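Local coordinates for imelysin-like protein (PDB 3PF0) that is of unknown function but belongs to the imelysin-like peptidase M75 family and has been regarded as a putative metalloendopeptidase, at residues G137-H140 / G141-D145; A316-P319 / E320-T324; K83-K87 / A88-G92; S194-G197 / T198-D202. All coordinates share one frame; numbering follows the deposited sequence.

All four interactions are local, and none touches another. Interactions 1 and 4 lie within helices, 138-149 and 183-214, and rest on main-chain bonds between residues four apart. Interaction 1 sits at a helix start, where one bond is replaced by water, whereas interaction 4 lies mid-helix, with four regular bonds and a buried leucine pair. Interaction 2 lies in an inter-helix loop, where selenomethionine packs on leucine beside an Asx turn; interaction 3 marks the passage from helix 48-84 into the following loop, with a valine packed at the turn. Interaction 3 is a surface contact; the other three are partly buried. The disulfide of interaction 3 joins it to helix 183-214, which also carries interaction 4.

Interaction 1: G137-H140 / G141-D145; sequences GLVH and GGVAD
The imidazole of His140 has the backbone N of Gly141 beside it, 3.4 Å from His140 CG and lying obliquely to the ring. With CG anti to its own N (chi1 174°), the ring lies next to the carbonyl carbon, which brings it close to the following peptide. Its ND1 makes a weak hydrogen bond to Glu173. The peptide N of Gly141 is taken up by a water, which accepts from it at 2.9 Å and donates to Gly137 O at 2.7 Å. Gly137 O and Gly141 N are themselves 4.4 Å apart, so the water spans the gap where a direct bond between residues four apart would run. This is the opening turn of helix 138-149, where the peptide N atoms of Leu138 and Val139 are held by the carboxylate of Asp134. Direct bonding then sets in: Gly142 N gives a weak bond to Leu138 O at 3.5 Å, and Val143 N a firmer one to Val139 O at 3.1 Å. On the buried side, Val139 and Val143 run alongside each other from successive turns, with Val139 CG1 4.2 Å from Val143 CG2.

Interaction 2: A316-P319 / E320-T324; sequences AQMP and EDLAT
Selenomethionine Met318 and Leu322 lie roughly perpendicular, the methyl CD2 of Leu322 set against the bent end of the longer chain. The crossing lies in the loop between helices 298-316 and 327-351, with Leu322 inside an Asx turn in which Asp321 OD1 accepts from Ala323 N at 3.1 Å. Leu322 CD2 meets Met318 CE at 3.8 Å and is nearly as close to CB and SE, so a single methyl touches several points along its partner. Met318 can present itself in this way because its chain is extended as far as SE and then turns at chi3 (78°), bringing CE round toward the leucine. The pair is buried, and both side chains also rest on Leu333 of helix 327-351, while Leu322 reaches Arg269 and Ile272 of helix 268-283.

Pro319 and Thr324 are related differently. They pass one another in opposite senses, and the hydroxyl oxygen, rather than the methyl, faces the proline: Thr324 OG1 is 3.3 Å from Pro319 CB and 3.4 Å from Pro319 CG. A chi1 of 74° puts OG1 between the backbone N and the carbonyl carbon, from where it can also turn back to its own main chain. The carbonyl of Asp321 is thus gripped twice, by Thr324 N at 3.1 Å and by the hydroxyl donor Thr324 OG1, which lies in the carbonyl plane, 2.9 Å from Asp321 O.

Interaction 3: K83-K87 / A88-G92; sequences KHCQK and APVSG
Val90 packs against the backbone of His84, its CG2 methyl lying 3.3 Å from His84 O. The two branches of the valine share the work. CG1, anti to the backbone N (chi1 176°), reaches His84 CB at 4.2 Å, while CG2 is turned to the carbonyl and also meets Cys85, whose SG is 4.1 Å from Val90 CG2. The oxygen that receives this methyl is not left idle, since His84 O accepts a hydrogen bond from Lys87 N at 3.1 Å. Val90 is buried here: its side chain also touches Cys186, and its backbone is hydrogen-bonded to Leu181.

The other side of the turn is held far more loosely. Ala88 N makes only a weak bond to Cys85 O, 3.4 Å long and bent to 125° at the hydrogen, although the methyl Ala88 CB packs on that same oxygen at 3.5 Å. Lys87 is exposed: its CB stays by Ala88 N, while the chain beyond leads off, extended past CG. Pro89, also exposed, follows a cis peptide bond. The close packing of the turn is gathered instead at Val90.

Such a reversal is a helix-to-helix connection in a wholly helical fold: it leads from helix 48-84 to helix 92-112, and the disulfide between Cys85 and Cys186 ties it covalently to helix 183-214.

Interaction 4: S194-G197 / T198-D202; sequences SALG and TRLKD
Ser194 O receives Thr198 N at 3.1 Å and is also reached by two waters. One of them donates to Ser194 O only weakly, but lies 2.7 Å from Ser194 OG and 2.6 Å from Thr198 OG1, linking the two hydroxyls. The other donates to Ser194 O at 3.0 Å and accepts from Lys201 NZ at 3.1 Å. Bends at chi3 and chi4 carry the lysine back along the helix, its CE passing close to Gly197 O, and NZ further forms a salt bridge with Asp75. A methionine in place of Lys201 would probably leave Asp75 without its mate and the second water without a donor.

All this decorates one face of a regular alpha-helical stretch within helix 183-214, where the carbonyls of Ala195, Leu196 and Gly197 accept in turn from the peptide N atoms of Arg199, Leu200 and Lys201. The Leu200 N to Leu196 O bond, 3.0 Å long, is the straightest at its hydrogen (163°). On the buried side, Leu196 CG packs 3.9 Å from Leu200 CD1, both residues resting against helices 48-84, 92-112 and 125-129. Arg199 runs its aliphatic part past Ala195 O, and its guanidinium finds partners beyond the segment: NH1 bonds to Ser125 OG, and the group makes a cation-pi contact with Tyr128.

Interaction 1: G137-H140 / G141-D145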
# COMPACT_ATOMS: atom_id res chain seq x y z
N GLY A 137 7.62 17.42 4.62
CA GLY A 137 8.58 16.70 5.46
C GLY A 137 8.31 16.82 6.95
O GLY A 137 9.23 17.06 7.73
N LEU A 138 7.04 16.67 7.34
CA LEU A 138 6.58 16.77 8.72
C LEU A 138 7.00 15.57 9.58
O LEU A 138 7.11 15.72 10.80
CB LEU A 138 5.04 16.91 8.73
CG LEU A 138 4.42 18.12 8.03
CD1 LEU A 138 2.90 18.06 8.10
CD2 LEU A 138 4.92 19.44 8.63
N VAL A 139 7.22 14.40 8.98
CA VAL A 139 7.59 13.17 9.69
C VAL A 139 8.98 13.30 10.38
O VAL A 139 9.08 13.07 11.59
CB VAL A 139 7.52 11.91 8.77
CG1 VAL A 139 8.09 10.67 9.46
CG2 VAL A 139 6.09 11.65 8.30
N HIS A 140 10.02 13.70 9.62
CA HIS A 140 11.41 13.82 10.09
C HIS A 140 11.57 14.57 11.44
O HIS A 140 12.06 13.97 12.41
CB HIS A 140 12.28 14.50 9.01
CG HIS A 140 13.68 14.78 9.47
ND1 HIS A 140 14.60 13.76 9.66
CD2 HIS A 140 14.26 15.96 9.82
CE1 HIS A 140 15.71 14.34 10.09
NE2 HIS A 140 15.55 15.67 10.20
N GLY A 141 11.20 15.85 11.48
CA GLY A 141 11.33 16.70 12.67
C GLY A 141 10.46 16.33 13.85
O GLY A 141 10.90 16.42 15.00
N GLY A 142 9.24 15.88 13.56
CA GLY A 142 8.27 15.50 14.57
C GLY A 142 8.64 14.27 15.38
O GLY A 142 8.38 14.24 16.59
N VAL A 143 9.21 13.24 14.73
CA VAL A 143 9.55 11.98 15.39
C VAL A 143 10.62 12.25 16.46
O VAL A 143 10.40 11.90 17.62
CB VAL A 143 9.93 10.86 14.38
CG1 VAL A 143 10.54 9.65 15.08
CG2 VAL A 143 8.72 10.44 13.56
N ALA A 144 11.74 12.92 16.09
CA ALA A 144 12.82 13.24 17.03
C ALA A 144 12.33 14.10 18.21
O ALA A 144 12.67 13.78 19.36
CB ALA A 144 13.96 13.94 16.30
N ASP A 145 11.49 15.14 17.94
CA ASP A 145 10.92 15.99 18.99
C ASP A 145 10.11 15.17 19.97
O ASP A 145 10.23 15.37 21.17
CB ASP A 145 10.00 17.09 18.40
CG ASP A 145 10.66 18.22 17.63
OD1 ASP A 145 11.85 18.52 17.89
OD2 ASP A 145 9.96 18.85 16.79
O HOH W 1 9.76 17.99 10.16

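Interaction 2: A316-P319 / E320-T324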
# COMPACT_ATOMS: atom_id res chain seq x y z
N ALA A 316 12.64 -4.14 -12.33
CA ALA A 316 13.66 -5.10 -11.88
C ALA A 316 15.09 -4.72 -12.29
O ALA A 316 16.04 -5.13 -11.61
CB ALA A 316 13.33 -6.49 -12.40
N GLN A 317 15.26 -3.97 -13.39
CA GLN A 317 16.60 -3.58 -13.87
C GLN A 317 16.99 -2.16 -13.37
O GLN A 317 18.08 -1.67 -13.68
CB GLN A 317 16.72 -3.72 -15.40
CG GLN A 317 15.79 -2.84 -16.27
CD GLN A 317 15.77 -3.25 -17.74
OE1 GLN A 317 14.71 -3.26 -18.38
NE2 GLN A 317 16.92 -3.59 -18.31
N MSE A 318 16.13 -1.55 -12.53
CA MSE A 318 16.36 -0.23 -11.93
C MSE A 318 17.01 -0.39 -10.53
O MSE A 318 16.94 -1.48 -9.98
CB MSE A 318 15.04 0.56 -11.85
CG MSE A 318 14.52 1.00 -13.20
SE MSE A 318 12.79 1.92 -13.09
CE MSE A 318 13.35 3.68 -12.48
N PRO A 319 17.65 0.66 -9.93
CA PRO A 319 18.28 0.47 -8.60
C PRO A 319 17.26 0.38 -7.45
O PRO A 319 16.07 0.65 -7.66
CB PRO A 319 19.16 1.72 -8.45
CG PRO A 319 19.19 2.37 -9.81
CD PRO A 319 17.88 2.03 -10.43
N GLU A 320 17.73 -0.03 -6.24
CA GLU A 320 16.92 -0.15 -5.01
C GLU A 320 16.21 1.15 -4.69
O GLU A 320 15.05 1.13 -4.27
CB GLU A 320 17.78 -0.57 -3.82
CG GLU A 320 18.15 -2.04 -3.80
CD GLU A 320 18.80 -2.51 -2.51
OE1 GLU A 320 19.39 -1.68 -1.78
OE2 GLU A 320 18.72 -3.73 -2.24
N ASP A 321 16.91 2.28 -4.90
CA ASP A 321 16.38 3.64 -4.75
C ASP A 321 16.16 4.16 -6.16
O ASP A 321 17.14 4.40 -6.89
CB ASP A 321 17.36 4.51 -3.94
CG ASP A 321 16.86 5.90 -3.58
OD1 ASP A 321 15.88 6.37 -4.20
OD2 ASP A 321 17.48 6.54 -2.71
N LEU A 322 14.89 4.31 -6.56
CA LEU A 322 14.50 4.76 -7.91
C LEU A 322 15.00 6.17 -8.23
O LEU A 322 15.12 6.51 -9.41
CB LEU A 322 12.98 4.66 -8.13
CG LEU A 322 12.35 3.25 -7.99
CD1 LEU A 322 10.86 3.30 -8.16
CD2 LEU A 322 12.95 2.26 -8.97
N ALA A 323 15.31 6.98 -7.20
CA ALA A 323 15.83 8.33 -7.38
C ALA A 323 17.22 8.31 -8.01
O ALA A 323 17.57 9.27 -8.70
CB ALA A 323 15.88 9.06 -6.05
N THR A 324 18.01 7.24 -7.78
CA THR A 324 19.39 7.10 -8.30
C THR A 324 19.39 6.57 -9.75
O THR A 324 20.47 6.39 -10.32
CB THR A 324 20.26 6.21 -7.38
OG1 THR A 324 19.90 4.85 -7.55
CG2 THR A 324 20.18 6.60 -5.90

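Interaction 3: K83-K87 / A88-G92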
# COMPACT_ATOMS: atom_id res chain seq x y z
N LYS A 83 12.36 -7.81 21.93
CA LYS A 83 13.46 -8.72 22.26
C LYS A 83 14.82 -7.99 22.27
O LYS A 83 15.53 -8.04 23.28
CB LYS A 83 13.49 -9.91 21.28
CG LYS A 83 12.48 -10.98 21.61
CD LYS A 83 12.38 -12.04 20.52
CE LYS A 83 11.65 -13.27 21.01
NZ LYS A 83 10.30 -12.95 21.57
N HIS A 84 15.16 -7.30 21.17
CA HIS A 84 16.47 -6.63 21.04
C HIS A 84 16.64 -5.43 21.98
O HIS A 84 17.75 -5.21 22.45
CB HIS A 84 16.75 -6.22 19.59
CG HIS A 84 16.84 -7.37 18.62
ND1 HIS A 84 17.32 -8.63 19.02
CD2 HIS A 84 16.52 -7.43 17.31
CE1 HIS A 84 17.25 -9.39 17.94
NE2 HIS A 84 16.79 -8.71 16.89
N CYS A 85 15.56 -4.70 22.29
CA CYS A 85 15.65 -3.51 23.14
C CYS A 85 15.92 -3.81 24.63
O CYS A 85 16.30 -2.90 25.36
CB CYS A 85 14.44 -2.60 22.94
SG CYS A 85 14.47 -1.75 21.34
N GLN A 86 15.88 -5.09 25.03
CA GLN A 86 16.28 -5.53 26.36
C GLN A 86 17.81 -5.38 26.54
O GLN A 86 18.29 -5.24 27.67
CB GLN A 86 15.84 -6.98 26.59
CG GLN A 86 14.38 -7.10 26.99
CD GLN A 86 13.98 -8.52 27.25
OE1 GLN A 86 13.32 -9.17 26.43
NE2 GLN A 86 14.35 -9.05 28.42
N LYS A 87 18.57 -5.37 25.43
CA LYS A 87 20.02 -5.19 25.41
C LYS A 87 20.38 -3.87 24.67
O LYS A 87 21.23 -3.86 23.78
CB LYS A 87 20.73 -6.41 24.79
CG LYS A 87 20.54 -7.71 25.57
CD LYS A 87 21.16 -8.91 24.85
CE LYS A 87 20.78 -10.22 25.50
NZ LYS A 87 21.50 -11.37 24.89
N ALA A 88 19.70 -2.76 25.06
CA ALA A 88 19.92 -1.41 24.51
C ALA A 88 21.28 -0.85 24.97
O ALA A 88 21.68 -1.12 26.11
CB ALA A 88 18.78 -0.48 24.92
N PRO A 89 22.03 -0.11 24.11
CA PRO A 89 21.70 0.34 22.74
C PRO A 89 21.69 -0.80 21.71
O PRO A 89 22.46 -1.76 21.81
CB PRO A 89 22.78 1.38 22.44
CG PRO A 89 23.95 0.95 23.27
CD PRO A 89 23.34 0.43 24.55
N VAL A 90 20.77 -0.70 20.73
CA VAL A 90 20.62 -1.69 19.67
C VAL A 90 21.37 -1.20 18.43
O VAL A 90 21.12 -0.09 17.96
CB VAL A 90 19.12 -2.01 19.39
CG1 VAL A 90 18.96 -2.97 18.22
CG2 VAL A 90 18.44 -2.56 20.64
N SER A 91 22.30 -2.01 17.92
CA SER A 91 23.09 -1.73 16.72
C SER A 91 23.44 -3.04 16.00
O SER A 91 22.88 -4.09 16.34
CB SER A 91 24.35 -0.94 17.07
OG SER A 91 25.16 -1.65 18.00
N GLY A 92 24.34 -2.96 15.02
CA GLY A 92 24.84 -4.10 14.25
C GLY A 92 23.75 -4.97 13.65
O GLY A 92 22.74 -4.46 13.17

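Interaction 4: S194-G197 / T198-D202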
# COMPACT_ATOMS: atom_id res chain seq x y z
N SER A 194 3.61 -1.36 18.00
CA SER A 194 2.47 -1.84 18.79
C SER A 194 1.18 -1.08 18.43
O SER A 194 0.14 -1.71 18.23
CB SER A 194 2.74 -1.70 20.29
OG SER A 194 1.60 -2.00 21.07
N ALA A 195 1.25 0.27 18.34
CA ALA A 195 0.09 1.09 17.98
C ALA A 195 -0.35 0.75 16.56
O ALA A 195 -1.55 0.66 16.30
CB ALA A 195 0.42 2.57 18.10
N LEU A 196 0.62 0.49 15.66
CA LEU A 196 0.37 0.11 14.27
C LEU A 196 -0.35 -1.25 14.22
O LEU A 196 -1.37 -1.36 13.55
CB LEU A 196 1.69 0.08 13.50
CG LEU A 196 1.63 -0.09 11.99
CD1 LEU A 196 0.67 0.89 11.37
CD2 LEU A 196 3.00 0.12 11.40
N GLY A 197 0.15 -2.22 14.98
CA GLY A 197 -0.45 -3.55 15.10
C GLY A 197 -1.91 -3.52 15.50
O GLY A 197 -2.74 -4.17 14.86
N THR A 198 -2.24 -2.70 16.52
CA THR A 198 -3.60 -2.52 17.03
C THR A 198 -4.53 -1.97 15.92
O THR A 198 -5.64 -2.47 15.77
CB THR A 198 -3.60 -1.60 18.26
OG1 THR A 198 -2.79 -2.19 19.27
CG2 THR A 198 -5.01 -1.32 18.81
N ARG A 199 -4.07 -0.96 15.17
CA ARG A 199 -4.87 -0.34 14.10
C ARG A 199 -5.13 -1.31 12.96
O ARG A 199 -6.25 -1.37 12.46
CB ARG A 199 -4.19 0.94 13.58
CG ARG A 199 -4.26 2.10 14.56
CD ARG A 199 -3.50 3.32 14.05
NE ARG A 199 -3.51 4.39 15.05
CZ ARG A 199 -4.49 5.28 15.19
NH1 ARG A 199 -5.54 5.26 14.39
NH2 ARG A 199 -4.41 6.21 16.13
N LEU A 200 -4.11 -2.08 12.55
CA LEU A 200 -4.20 -3.05 11.46
C LEU A 200 -5.11 -4.23 11.81
O LEU A 200 -5.86 -4.69 10.94
CB LEU A 200 -2.80 -3.57 11.07
CG LEU A 200 -1.86 -2.52 10.45
CD1 LEU A 200 -0.43 -3.04 10.38
CD2 LEU A 200 -2.33 -2.10 9.10
N LYS A 201 -5.07 -4.71 13.07
CA LYS A 201 -5.92 -5.82 13.50
C LYS A 201 -7.37 -5.36 13.58
O LYS A 201 -8.27 -6.13 13.24
CB LYS A 201 -5.47 -6.39 14.84
CG LYS A 201 -4.53 -7.58 14.67
CD LYS A 201 -3.77 -7.92 15.95
CE LYS A 201 -2.37 -7.35 15.94
NZ LYS A 201 -1.96 -6.88 17.29
N ASP A 202 -7.59 -4.10 13.95
CA ASP A 202 -8.94 -3.53 14.03
C ASP A 202 -9.56 -3.44 12.64
O ASP A 202 -10.75 -3.71 12.51
CB ASP A 202 -8.91 -2.16 14.72
CG ASP A 202 -8.75 -2.21 16.24
OD1 ASP A 202 -8.34 -3.28 16.77
OD2 ASP A 202 -9.02 -1.17 16.89
O HOH W 2 -0.99 -1.20 20.90
O HOH W 3 -0.32 -4.62 18.62